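Local atomic coordinates of Myo-inositol phosphohydrolase (Mitsuokella multacida, PDB entry 4WU3), a protein that probably removes phosphates from myo-inositol hexakisphosphate (phytate), as a phosphatase of the PTP-like phytase family. Residues 381-386 against 559-564; 550-555 against 566-571. The protein carries 2 engineered substitutions. All blocks are in the same frame, centred on the assembly; numbering follows the deposited sequence.

Interaction 1 (381-386 against 559-564); sequences TRKGLD and NPDVSL
Thr381 meets Val562 methyl to methyl: the two side chains reach toward each other, and CG2 of Thr381 stops 3.7 Å from CG1 of Val562. The threonine hydroxyl lies anti to the backbone N (chi1 176°) and turns back to its own chain. There OG1 accepts from the backbone N of Lys383 at 3.0 Å, an ST turn that fixes the rotation of Thr381 and keeps its methyl on the valine. A type II beta turn then runs from Arg382 to Leu385, closed by a bond from Leu385 N to Arg382 O.

Lys383 carries most of the contact. Its chain is bent at chi2 (-92°), and CD passes 3.9 Å from CG2 of Val562 on the way to the charged end. NZ lies 2.8 Å from OD1 of Asp561, on that oxygen's syn lone pair, and makes a weak second bond to OD2. The same ammonium donates to OD1 of Asn559 at 3.1 Å, in the carbonyl plane. The acceptors sit in the short connection between helices 545-558 and 564-573 of the PTP-like domain. Asn559 is the first residue beyond the earlier helix. A type I beta turn from Asn559 to Val562 brings Asn559 and Asp561 to the same lysine. Lys383 and Asp561 are both exposed, so this salt bridge is at the surface, over the buried Val562.

Gly384 lies against the asparagine amide, its CA 3.3 Å from OD1 of Asn559. A CB here would clash with that oxygen, and the backbone angles also disfavour one. One water spans the other side of the amide: it donates to Gly384 O and accepts from Asn559 ND2, 2.9 Å away.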
ATOM      1  N   THR A 381     -25.692 -13.157  44.738  1.00 25.02           N
ATOM      2  CA  THR A 381     -26.921 -12.957  45.490  1.00 23.23           C
ATOM      3  C   THR A 381     -28.075 -12.795  44.512  1.00 21.38           C
ATOM      4  O   THR A 381     -27.898 -12.231  43.438  1.00 18.82           O
ATOM      5  CB  THR A 381     -26.851 -11.717  46.402  1.00 22.48           C
ATOM      6  OG1 THR A 381     -28.123 -11.520  47.033  1.00 21.81           O
ATOM      7  CG2 THR A 381     -26.493 -10.459  45.602  1.00 25.20           C
ATOM      8  N   ARG A 382     -29.247 -13.293  44.894  1.00 19.77           N
ATOM      9  CA  ARG A 382     -30.458 -13.130  44.099  1.00 19.83           C
ATOM     10  C   ARG A 382     -31.316 -12.020  44.673  1.00 18.38           C
ATOM     11  O   ARG A 382     -32.518 -11.921  44.399  1.00 17.76           O
ATOM     12  CB  ARG A 382     -31.273 -14.422  44.064  1.00 22.29           C
ATOM     13  CG  ARG A 382     -30.764 -15.484  43.099  1.00 25.53           C
ATOM     14  CD  ARG A 382     -31.827 -16.549  42.822  1.00 26.12           C
ATOM     15  NE  ARG A 382     -32.829 -16.106  41.843  1.00 26.35           N
ATOM     16  CZ  ARG A 382     -33.020 -16.665  40.646  1.00 28.73           C
ATOM     17  NH1 ARG A 382     -33.945 -16.186  39.831  1.00 25.97           N
ATOM     18  NH2 ARG A 382     -32.296 -17.711  40.261  1.00 29.95           N
ATOM     19  N   LYS A 383     -30.693 -11.160  45.457  1.00 17.91           N
ATOM     20  CA  LYS A 383     -31.428 -10.112  46.128  1.00 16.79           C
ATOM     21  C   LYS A 383     -32.038  -9.071  45.181  1.00 17.10           C
ATOM     22  O   LYS A 383     -31.364  -8.475  44.343  1.00 15.80           O
ATOM     23  CB  LYS A 383     -30.520  -9.434  47.144  1.00 16.93           C
ATOM     24  CG  LYS A 383     -31.190  -8.282  47.820  1.00 16.14           C
ATOM     25  CD  LYS A 383     -30.907  -7.004  47.071  1.00 15.63           C
ATOM     26  CE  LYS A 383     -31.825  -5.944  47.624  1.00 15.62           C
ATOM     27  NZ  LYS A 383     -31.458  -4.592  47.155  1.00 16.21           N
ATOM     28  N   GLY A 384     -33.329  -8.835  45.339  1.00 16.78           N
ATOM     29  CA  GLY A 384     -33.998  -7.827  44.536  1.00 15.94           C
ATOM     30  C   GLY A 384     -34.677  -8.398  43.295  1.00 14.73           C
ATOM     31  O   GLY A 384     -35.572  -7.775  42.715  1.00 13.77           O
ATOM     32  N   LEU A 385     -34.260  -9.590  42.893  1.00 14.29           N
ATOM     33  CA  LEU A 385     -34.755 -10.199  41.664  1.00 15.41           C
ATOM     34  C   LEU A 385     -36.263 -10.436  41.699  1.00 16.43           C
ATOM     35  O   LEU A 385     -36.946 -10.330  40.678  1.00 13.06           O
ATOM     36  CB  LEU A 385     -34.038 -11.517  41.399  1.00 16.37           C
ATOM     37  CG  LEU A 385     -32.561 -11.447  41.010  1.00 18.87           C
ATOM     38  CD1 LEU A 385     -32.077 -12.826  40.600  1.00 20.56           C
ATOM     39  CD2 LEU A 385     -32.310 -10.459  39.886  1.00 20.10           C
ATOM     40  N   ASP A 386     -36.786 -10.747  42.879  1.00 18.19           N
ATOM     41  CA  ASP A 386     -38.214 -11.037  43.019  1.00 20.01           C
ATOM     42  C   ASP A 386     -39.113  -9.816  42.737  1.00 18.36           C
ATOM     43  O   ASP A 386     -40.308  -9.966  42.478  1.00 16.73           O
ATOM     44  CB  ASP A 386     -38.506 -11.611  44.416  1.00 24.14           C
ATOM     45  CG  ASP A 386     -38.032 -10.706  45.534  1.00 23.93           C
ATOM     46  OD1 ASP A 386     -36.799 -10.585  45.721  1.00 25.86           O
ATOM     47  OD2 ASP A 386     -38.890 -10.123  46.228  1.00 26.83           O
ATOM     48  N   ASN A 559     -30.885  -2.012  42.380  1.00 16.69           N
ATOM     49  CA  ASN A 559     -30.237  -2.735  43.460  1.00 16.90           C
ATOM     50  C   ASN A 559     -28.787  -2.305  43.598  1.00 18.02           C
ATOM     51  O   ASN A 559     -27.878  -3.109  43.409  1.00 18.86           O
ATOM     52  CB  ASN A 559     -30.307  -4.236  43.195  1.00 15.34           C
ATOM     53  CG  ASN A 559     -31.729  -4.748  43.165  1.00 15.48           C
ATOM     54  OD1 ASN A 559     -32.346  -4.954  44.200  1.00 18.08           O
ATOM     55  ND2 ASN A 559     -32.261  -4.937  41.982  1.00 14.36           N
ATOM     56  N   PRO A 560     -28.568  -1.024  43.928  1.00 20.10           N
ATOM     57  CA  PRO A 560     -27.216  -0.475  44.004  1.00 20.12           C
ATOM     58  C   PRO A 560     -26.377  -1.087  45.139  1.00 22.66           C
ATOM     59  O   PRO A 560     -25.158  -0.915  45.170  1.00 28.51           O
ATOM     60  CB  PRO A 560     -27.456   1.025  44.212  1.00 20.03           C
ATOM     61  CG  PRO A 560     -28.835   1.132  44.766  1.00 20.55           C
ATOM     62  CD  PRO A 560     -29.607  -0.017  44.208  1.00 19.39           C
ATOM     63  N   ASP A 561     -27.023  -1.809  46.048  1.00 21.87           N
ATOM     64  CA  ASP A 561     -26.316  -2.471  47.144  1.00 25.95           C
ATOM     65  C   ASP A 561     -25.696  -3.811  46.734  1.00 24.57           C
ATOM     66  O   ASP A 561     -24.968  -4.419  47.505  1.00 27.52           O
ATOM     67  CB  ASP A 561     -27.262  -2.694  48.321  1.00 26.42           C
ATOM     68  CG  ASP A 561     -28.537  -3.432  47.917  1.00 30.80           C
ATOM     69  OD1 ASP A 561     -28.994  -3.284  46.761  1.00 25.51           O
ATOM     70  OD2 ASP A 561     -29.095  -4.144  48.772  1.00 35.06           O
ATOM     71  N   VAL A 562     -25.988  -4.273  45.523  1.00 23.45           N
ATOM     72  CA  VAL A 562     -25.400  -5.514  45.028  1.00 22.46           C
ATOM     73  C   VAL A 562     -24.114  -5.231  44.242  1.00 19.36           C
ATOM     74  O   VAL A 562     -24.015  -4.228  43.544  1.00 17.92           O
ATOM     75  CB  VAL A 562     -26.407  -6.270  44.160  1.00 24.28           C
ATOM     76  CG1 VAL A 562     -25.766  -7.517  43.567  1.00 24.65           C
ATOM     77  CG2 VAL A 562     -27.640  -6.618  44.989  1.00 23.22           C
ATOM     78  N   SER A 563     -23.119  -6.101  44.368  1.00 19.07           N
ATOM     79  CA  SER A 563     -21.814  -5.830  43.747  1.00 18.08           C
ATOM     80  C   SER A 563     -21.878  -5.873  42.220  1.00 16.87           C
ATOM     81  O   SER A 563     -22.772  -6.489  41.644  1.00 18.49           O
ATOM     82  CB  SER A 563     -20.760  -6.812  44.258  1.00 18.16           C
ATOM     83  OG  SER A 563     -21.056  -8.144  43.869  1.00 18.20           O
ATOM     84  N   LEU A 564     -20.937  -5.208  41.557  1.00 16.38           N
ATOM     85  CA  LEU A 564     -20.897  -5.246  40.100  1.00 14.74           C
ATOM     86  C   LEU A 564     -20.821  -6.694  39.624  1.00 13.60           C
ATOM     87  O   LEU A 564     -21.589  -7.127  38.774  1.00 12.06           O
ATOM     88  CB  LEU A 564     -19.714  -4.461  39.564  1.00 17.11           C
ATOM     89  CG  LEU A 564     -19.584  -4.495  38.033  1.00 18.27           C
ATOM     90  CD1 LEU A 564     -20.838  -3.916  37.405  1.00 18.72           C
ATOM     91  CD2 LEU A 564     -18.365  -3.718  37.569  1.00 17.73           C
TER
HETATM   92  O   HOH W   1     -35.166  -5.109  42.243  1.00  9.69           O

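Interaction 2 (550-555 against 566-571)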
ATOM      1  N   TYR A 550     -28.450  -3.669  28.850  1.00  9.41           N
ATOM      2  CA  TYR A 550     -29.546  -2.902  29.436  1.00  9.45           C
ATOM      3  C   TYR A 550     -30.110  -3.570  30.691  1.00 10.24           C
ATOM      4  O   TYR A 550     -30.370  -2.891  31.698  1.00 10.73           O
ATOM      5  CB  TYR A 550     -30.635  -2.623  28.395  1.00  9.96           C
ATOM      6  CG  TYR A 550     -30.358  -1.352  27.622  1.00 10.00           C
ATOM      7  CD1 TYR A 550     -30.745  -0.110  28.127  1.00  9.56           C
ATOM      8  CD2 TYR A 550     -29.665  -1.383  26.420  1.00  9.39           C
ATOM      9  CE1 TYR A 550     -30.468   1.056  27.437  1.00 10.07           C
ATOM     10  CE2 TYR A 550     -29.388  -0.218  25.720  1.00  9.90           C
ATOM     11  CZ  TYR A 550     -29.790   0.998  26.229  1.00 10.49           C
ATOM     12  OH  TYR A 550     -29.510   2.160  25.528  1.00 11.18           O
ATOM     13  N   MET A 551     -30.274  -4.891  30.665  1.00  9.50           N
ATOM     14  CA  MET A 551     -30.767  -5.582  31.858  1.00 10.16           C
ATOM     15  C   MET A 551     -29.841  -5.365  33.071  1.00 10.99           C
ATOM     16  O   MET A 551     -30.312  -5.140  34.187  1.00 10.56           O
ATOM     17  CB  MET A 551     -30.962  -7.073  31.592  1.00  9.82           C
ATOM     18  CG  MET A 551     -32.097  -7.384  30.634  1.00 10.06           C
ATOM     19  SD  MET A 551     -32.121  -9.088  30.057  1.00  9.32           S
ATOM     20  CE  MET A 551     -32.837  -9.882  31.500  1.00 10.22           C
ATOM     21  N   ALA A 552     -28.530  -5.428  32.844  1.00 11.11           N
ATOM     22  CA  ALA A 552     -27.550  -5.225  33.899  1.00 10.96           C
ATOM     23  C   ALA A 552     -27.579  -3.788  34.425  1.00 11.29           C
ATOM     24  O   ALA A 552     -27.394  -3.554  35.618  1.00 10.24           O
ATOM     25  CB  ALA A 552     -26.158  -5.577  33.391  1.00 10.88           C
ATOM     26  N   MET A 553     -27.803  -2.824  33.537  1.00 10.93           N
ATOM     27  CA  MET A 553     -27.869  -1.424  33.955  1.00 11.59           C
ATOM     28  C   MET A 553     -29.109  -1.143  34.803  1.00 12.07           C
ATOM     29  O   MET A 553     -29.046  -0.411  35.792  1.00 11.21           O
ATOM     30  CB  MET A 553     -27.855  -0.501  32.739  1.00 12.93           C
ATOM     31  CG  MET A 553     -26.472  -0.282  32.161  1.00 13.93           C
ATOM     32  SD  MET A 553     -26.487   0.933  30.845  1.00 18.08           S
ATOM     33  CE  MET A 553     -26.752  -0.081  29.393  1.00 16.37           C
ATOM     34  N   TYR A 554     -30.238  -1.710  34.401  1.00 11.34           N
ATOM     35  CA  TYR A 554     -31.468  -1.566  35.157  1.00 11.91           C
ATOM     36  C   TYR A 554     -31.367  -2.288  36.507  1.00 12.28           C
ATOM     37  O   TYR A 554     -31.741  -1.736  37.538  1.00 12.50           O
ATOM     38  CB  TYR A 554     -32.641  -2.104  34.338  1.00 13.02           C
ATOM     39  CG  TYR A 554     -33.997  -1.878  34.955  1.00 13.67           C
ATOM     40  CD1 TYR A 554     -34.384  -0.618  35.383  1.00 14.75           C
ATOM     41  CD2 TYR A 554     -34.903  -2.915  35.083  1.00 14.45           C
ATOM     42  CE1 TYR A 554     -35.628  -0.403  35.939  1.00 16.08           C
ATOM     43  CE2 TYR A 554     -36.152  -2.705  35.634  1.00 16.35           C
ATOM     44  CZ  TYR A 554     -36.509  -1.448  36.060  1.00 16.80           C
ATOM     45  OH  TYR A 554     -37.757  -1.243  36.616  1.00 19.93           O
ATOM     46  N   ASP A 555     -30.861  -3.521  36.499  1.00 11.67           N
ATOM     47  CA  ASP A 555     -30.630  -4.262  37.730  1.00 11.83           C
ATOM     48  C   ASP A 555     -29.839  -3.397  38.720  1.00 13.27           C
ATOM     49  O   ASP A 555     -30.259  -3.217  39.867  1.00 10.72           O
ATOM     50  CB  ASP A 555     -29.889  -5.564  37.425  1.00 12.47           C
ATOM     51  CG  ASP A 555     -29.970  -6.592  38.566  1.00 14.21           C
ATOM     52  OD1 ASP A 555     -30.504  -6.279  39.658  1.00 12.75           O
ATOM     53  OD2 ASP A 555     -29.480  -7.731  38.363  1.00 13.75           O
ATOM     54  N   ASP A 566     -21.700  -9.446  41.104  1.00 15.36           N
ATOM     55  CA  ASP A 566     -22.923 -10.220  41.349  1.00 16.14           C
ATOM     56  C   ASP A 566     -24.006  -9.916  40.299  1.00 14.55           C
ATOM     57  O   ASP A 566     -24.685 -10.822  39.797  1.00 12.77           O
ATOM     58  CB  ASP A 566     -23.464  -9.960  42.756  1.00 18.41           C
ATOM     59  CG  ASP A 566     -22.720 -10.742  43.825  1.00 20.32           C
ATOM     60  OD1 ASP A 566     -21.707 -11.393  43.508  1.00 23.40           O
ATOM     61  OD2 ASP A 566     -23.148 -10.706  44.996  1.00 25.35           O
ATOM     62  N   ILE A 567     -24.154  -8.641  39.963  1.00 13.83           N
ATOM     63  CA  ILE A 567     -25.082  -8.229  38.910  1.00 12.62           C
ATOM     64  C   ILE A 567     -24.722  -8.934  37.594  1.00 12.72           C
ATOM     65  O   ILE A 567     -25.550  -9.622  36.989  1.00 11.29           O
ATOM     66  CB  ILE A 567     -25.020  -6.710  38.680  1.00 11.98           C
ATOM     67  CG1 ILE A 567     -25.494  -5.944  39.919  1.00 12.27           C
ATOM     68  CG2 ILE A 567     -25.834  -6.323  37.460  1.00 11.46           C
ATOM     69  CD1 ILE A 567     -26.991  -5.976  40.146  1.00 13.44           C
ATOM     70  N   LEU A 568     -23.484  -8.766  37.149  1.00 11.75           N
ATOM     71  CA  LEU A 568     -23.070  -9.340  35.871  1.00 11.48           C
ATOM     72  C   LEU A 568     -23.182 -10.857  35.898  1.00 11.44           C
ATOM     73  O   LEU A 568     -23.600 -11.494  34.926  1.00 10.35           O
ATOM     74  CB  LEU A 568     -21.644  -8.905  35.523  1.00 11.21           C
ATOM     75  CG  LEU A 568     -21.491  -7.394  35.342  1.00 11.21           C
ATOM     76  CD1 LEU A 568     -20.126  -7.056  34.767  1.00 11.46           C
ATOM     77  CD2 LEU A 568     -22.588  -6.810  34.460  1.00 11.12           C
ATOM     78  N   SER A 569     -22.825 -11.439  37.030  1.00 11.45           N
ATOM     79  CA  SER A 569     -22.885 -12.881  37.178  1.00 11.41           C
ATOM     80  C   SER A 569     -24.326 -13.412  37.114  1.00 11.63           C
ATOM     81  O   SER A 569     -24.613 -14.358  36.385  1.00 11.32           O
ATOM     82  CB  SER A 569     -22.197 -13.293  38.476  1.00 13.06           C
ATOM     83  OG  SER A 569     -20.822 -12.921  38.448  1.00 12.43           O
ATOM     84  N   ARG A 570     -25.251 -12.803  37.839  1.00 10.56           N
ATOM     85  CA  ARG A 570     -26.603 -13.317  37.795  1.00 10.17           C
ATOM     86  C   ARG A 570     -27.278 -13.053  36.449  1.00 10.59           C
ATOM     87  O   ARG A 570     -28.003 -13.918  35.946  1.00  9.87           O
ATOM     88  CB  ARG A 570     -27.439 -12.797  38.960  1.00 11.18           C
ATOM     89  CG  ARG A 570     -27.749 -11.315  38.951  1.00 11.20           C
ATOM     90  CD  ARG A 570     -28.048 -10.884  40.372  1.00 11.52           C
ATOM     91  NE  ARG A 570     -28.854  -9.678  40.439  1.00 11.02           N
ATOM     92  CZ  ARG A 570     -29.327  -9.179  41.569  1.00 10.68           C
ATOM     93  NH1 ARG A 570     -30.050  -8.090  41.564  1.00 11.46           N
ATOM     94  NH2 ARG A 570     -29.084  -9.767  42.715  1.00 10.40           N
ATOM     95  N   GLN A 571     -27.024 -11.894  35.836  1.00 10.98           N
ATOM     96  CA  GLN A 571     -27.566 -11.636  34.490  1.00 10.60           C
ATOM     97  C   GLN A 571     -27.020 -12.662  33.475  1.00 10.42           C
ATOM     98  O   GLN A 571     -27.727 -13.069  32.545  1.00 10.39           O
ATOM     99  CB  GLN A 571     -27.290 -10.199  34.032  1.00 10.86           C
ATOM    100  CG  GLN A 571     -28.048  -9.125  34.805  1.00 10.90           C
ATOM    101  CD  GLN A 571     -29.540  -9.385  34.883  1.00 12.09           C
ATOM    102  OE1 GLN A 571     -30.151  -9.920  33.954  1.00 12.92           O
ATOM    103  NE2 GLN A 571     -30.136  -9.010  35.998  1.00 13.13           N
TER
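Asp555 takes three hydrogen bonds from Arg570 and Gln571 on the facing helix. With chi1 at -163° its carboxylate points away from its own backbone N and across to helix 564-573. Arg570 grips it side-on with two nitrogens. Arg570 NH1 donates to Asp555 OD1 at 2.7 Å, and Arg570 NE to Asp555 OD2 at 2.9 Å. Both bonds use syn lone pairs, and the carboxylate and guanidinium planes are only 20° apart. The arginine chain is extended from CG to NE and carries the guanidinium out to the acid, whose OD1 and OD2 lie near its plane, at the edge.

Gln571 comes from another direction. Its chain folds at chi2, and NE2 reaches OD2 of Asp555 at 2.8 Å from above the carboxylate plane. The amide stands almost at right angles to that plane. OD2 thus holds two donors, and the arginine probably offsets the charge of the buried carboxylate. The amide oxygen of Gln571 faces Met551, with OE1 3.6 Å from the methyl CE.

Ile567 slides past the acid, its CD1 3.4 Å from CG of Asp555. Beside it, Ala552 CB touches CD2 of Leu568 at 3.9 Å and lies slightly farther from CG2 of Ile567. Replacing Asp555 by an alanine would probably leave the Arg570 guanidinium without this carboxylate and take one acceptor from Gln571 NE2.

Helix 545-558 starts in the ligand-binding loop, Ser540 to Arg546, the place of the phosphate-binding loop in PTP-like phosphatases. Helix 564-573 packs on its later turns, at 135°, with axes 9.7 Å apart. Strand 390-393 adjoins both helices through Met390. Helix 385-388 packs on Asp555 and Arg570, and strand 535-539 lies against Tyr550, Met551 and Tyr554.

From the N terminus, residues 381-386 come first, ahead of strand 390-393. Then, after a long run of chain, follow helix 545-558, the 559-564 connection and helix 564-573. Interaction 1 closes a long loop, its segments 173 residues apart. Interaction 2 joins two consecutive helices linked by a short connection, its segments only 11 residues apart. The segments alternate along the chain, so the two contacts cross: 559-564 is part of that connection. Their centres are 9 Å apart. Arg570 ties the 381-386 segment to helix 564-573, its NH2 probably bonding to the carbonyl oxygens of Thr381 and Lys383. Interaction 1 ties the same segment to the connection before that helix.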